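Microbial serine proteinases; subtilisin (Bacillus subtilis, PDB 2GKO) hydrolyses peptide bonds in proteins as a cold-adapted (psychrophilic) serine protease of the subtilase family. Local coordinates at residues Thr66-His71 and Ala100-Gly105. Numbering follows the deposited sequence.
Sequences TDRQGH and AYKVLG. With PMS (phenylmethanesulfonic acid), chain G.
Lys102 leaves the end of strand 97-102 and runs its whole chain across to the loop of residues 66-71, where its NZ donates to the backbone O of Thr66 at 2.8 Å. With CG anti to the backbone N (chi1 -176°) and every later bond extended, the lysine spans the gap at full length, and its ammonium meets the Thr66 oxygen in the carbonyl plane. CD and CE draw alongside that same oxygen, each 3.3 Å from Thr66 O, so the close packing is concentrated on one buried lysine and one carbonyl. The solvent side is looser. There Arg68 crosses the lysine at about a right angle, its NH1 3.4 Å from Lys102 NZ, with Thr66 CG2 lying over one face of the guanidinium. These two donors do not bond each other; both form salt bridges to Asp106, whose carboxylate probably offsets their like charges.

Further along the loop, Asp67 OD1 accepts from Gln69 N at 3.0 Å and from Gly70 N at 2.9 Å, both arriving from the same face of the carboxylate; the Gly70 bond is nearly straight at 174°. The Gln69 bond closes an Asx turn and, with the Gly70 bond, forms an Asx motif just before helix 71-80, with Gly70 at its N-cap, while Asp67 OD2 reaches on to Thr73.

His71 opens that helix and turns its imidazole face to the bound phenylmethanesulfonic acid, PMS C5 sitting over the ring centre and 3.3 Å from His71 CG. With an alanine here the ligand's phenyl ring would probably lose the face against its C5, and a gap would open beside it. His71 also touches Asp34, and Ser249 N and Asn168 ND2 hydrogen-bond the ligand, consistent with the Asp-His-Ser catalytic triad site of the subtilisin fold.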
loop_
_atom_site.group_PDB
_atom_site.type_symbol
_atom_site.label_atom_id
_atom_site.label_comp_id
_atom_site.label_asym_id
_atom_site.label_seq_id
_atom_site.Cartn_x
_atom_site.Cartn_y
_atom_site.Cartn_z
ATOM N N THR A 66 -9.637 10.903 12.434
ATOM C CA THR A 66 -9.677 9.957 13.550
ATOM C C THR A 66 -9.981 8.550 13.108
ATOM O O THR A 66 -10.924 8.301 12.397
ATOM C CB THR A 66 -10.711 10.429 14.588
ATOM O OG1 THR A 66 -10.357 11.757 15.019
ATOM C CG2 THR A 66 -10.651 9.590 15.838
ATOM N N ASP A 67 -9.123 7.611 13.509
ATOM C CA ASP A 67 -9.335 6.209 13.260
ATOM C C ASP A 67 -9.997 5.573 14.479
ATOM O O ASP A 67 -9.422 5.594 15.555
ATOM C CB ASP A 67 -7.980 5.557 12.986
ATOM C CG ASP A 67 -8.089 4.156 12.502
ATOM O OD1 ASP A 67 -9.218 3.679 12.201
ATOM O OD2 ASP A 67 -7.072 3.426 12.442
ATOM N N ARG A 68 -11.177 4.998 14.285
ATOM C CA ARG A 68 -11.899 4.269 15.321
ATOM C C ARG A 68 -12.028 2.796 14.955
ATOM O O ARG A 68 -12.706 2.033 15.630
ATOM C CB ARG A 68 -13.274 4.893 15.514
ATOM C CG ARG A 68 -13.194 6.335 16.026
ATOM C CD ARG A 68 -14.496 7.073 15.975
ATOM N NE ARG A 68 -14.331 8.429 16.500
ATOM C CZ ARG A 68 -14.392 9.541 15.764
ATOM N NH1 ARG A 68 -14.612 9.485 14.448
ATOM N NH2 ARG A 68 -14.208 10.717 16.353
ATOM N N GLN A 69 -11.374 2.395 13.875
ATOM C CA GLN A 69 -11.431 1.020 13.386
ATOM C C GLN A 69 -10.066 0.310 13.569
ATOM O O GLN A 69 -10.010 -0.804 14.098
ATOM C CB GLN A 69 -11.823 1.023 11.903
ATOM C CG GLN A 69 -13.287 1.291 11.629
ATOM C CD GLN A 69 -14.074 -0.005 11.580
ATOM O OE1 GLN A 69 -14.138 -0.730 12.575
ATOM N NE2 GLN A 69 -14.648 -0.317 10.423
ATOM N N GLY A 70 -8.987 0.952 13.143
ATOM C CA GLY A 70 -7.656 0.374 13.216
ATOM C C GLY A 70 -6.964 0.208 11.885
ATOM O O GLY A 70 -5.757 0.309 11.812
ATOM N N HIS A 71 -7.742 -0.059 10.834
ATOM C CA HIS A 71 -7.165 -0.366 9.515
ATOM C C HIS A 71 -6.190 0.691 9.024
ATOM O O HIS A 71 -5.106 0.382 8.569
ATOM C CB HIS A 71 -8.255 -0.477 8.455
ATOM C CG HIS A 71 -9.215 -1.593 8.661
ATOM N ND1 HIS A 71 -10.222 -1.871 7.758
ATOM C CD2 HIS A 71 -9.321 -2.520 9.640
ATOM C CE1 HIS A 71 -10.913 -2.916 8.184
ATOM N NE2 HIS A 71 -10.391 -3.321 9.328
ATOM N N ALA A 100 -2.763 11.464 6.178
ATOM C CA ALA A 100 -3.804 10.575 6.672
ATOM C C ALA A 100 -5.118 11.156 6.173
ATOM O O ALA A 100 -5.580 12.183 6.687
ATOM C CB ALA A 100 -3.768 10.494 8.210
ATOM N N TYR A 101 -5.690 10.525 5.141
ATOM C CA TYR A 101 -6.957 10.963 4.539
ATOM C C TYR A 101 -8.042 9.940 4.895
ATOM O O TYR A 101 -8.000 8.787 4.435
ATOM C CB TYR A 101 -6.809 11.063 3.021
ATOM C CG TYR A 101 -6.058 12.271 2.498
ATOM C CD1 TYR A 101 -5.328 13.125 3.340
ATOM C CD2 TYR A 101 -6.063 12.553 1.122
ATOM C CE1 TYR A 101 -4.610 14.233 2.818
ATOM C CE2 TYR A 101 -5.394 13.649 0.599
ATOM C CZ TYR A 101 -4.662 14.494 1.444
ATOM O OH TYR A 101 -3.991 15.550 0.877
ATOM N N LYS A 102 -9.014 10.339 5.721
ATOM C CA LYS A 102 -10.081 9.429 6.137
ATOM C C LYS A 102 -11.133 9.429 5.031
ATOM O O LYS A 102 -11.731 10.459 4.755
ATOM C CB LYS A 102 -10.666 9.816 7.493
ATOM C CG LYS A 102 -11.717 8.868 8.022
ATOM C CD LYS A 102 -12.111 9.239 9.435
ATOM C CE LYS A 102 -13.112 8.254 9.980
ATOM N NZ LYS A 102 -13.511 8.543 11.404
ATOM N N VAL A 103 -11.306 8.285 4.397
ATOM C CA VAL A 103 -12.306 8.086 3.335
ATOM C C VAL A 103 -13.340 7.003 3.634
ATOM O O VAL A 103 -14.330 6.876 2.897
ATOM C CB VAL A 103 -11.617 7.780 1.989
ATOM C CG1 VAL A 103 -10.591 8.833 1.689
ATOM C CG2 VAL A 103 -10.997 6.354 1.945
ATOM N N LEU A 104 -13.122 6.227 4.697
ATOM C CA LEU A 104 -14.020 5.160 5.126
ATOM C C LEU A 104 -14.586 5.634 6.454
ATOM O O LEU A 104 -13.867 5.786 7.438
ATOM C CB LEU A 104 -13.252 3.861 5.258
ATOM C CG LEU A 104 -12.503 3.378 4.017
ATOM C CD1 LEU A 104 -11.804 2.041 4.258
ATOM C CD2 LEU A 104 -13.450 3.244 2.859
ATOM N N GLY A 105 -15.866 5.955 6.431
ATOM C CA GLY A 105 -16.460 6.776 7.467
ATOM C C GLY A 105 -17.128 5.904 8.476
ATOM O O GLY A 105 -17.477 4.754 8.176
HETATM C C PMS G . -9.203 -4.599 3.538
HETATM S S PMS G . -8.011 -4.906 2.397
HETATM C C1 PMS G . -8.780 -4.916 4.967
HETATM C C2 PMS G . -9.012 -6.175 5.518
HETATM C C3 PMS G . -8.644 -6.454 6.838
HETATM C C4 PMS G . -8.081 -5.452 7.616
HETATM C C5 PMS G . -7.880 -4.180 7.091
HETATM C C6 PMS G . -8.238 -3.919 5.771
HETATM O O2S PMS G . -8.617 -4.728 1.096
HETATM O O1S PMS G . -7.458 -6.214 2.735
#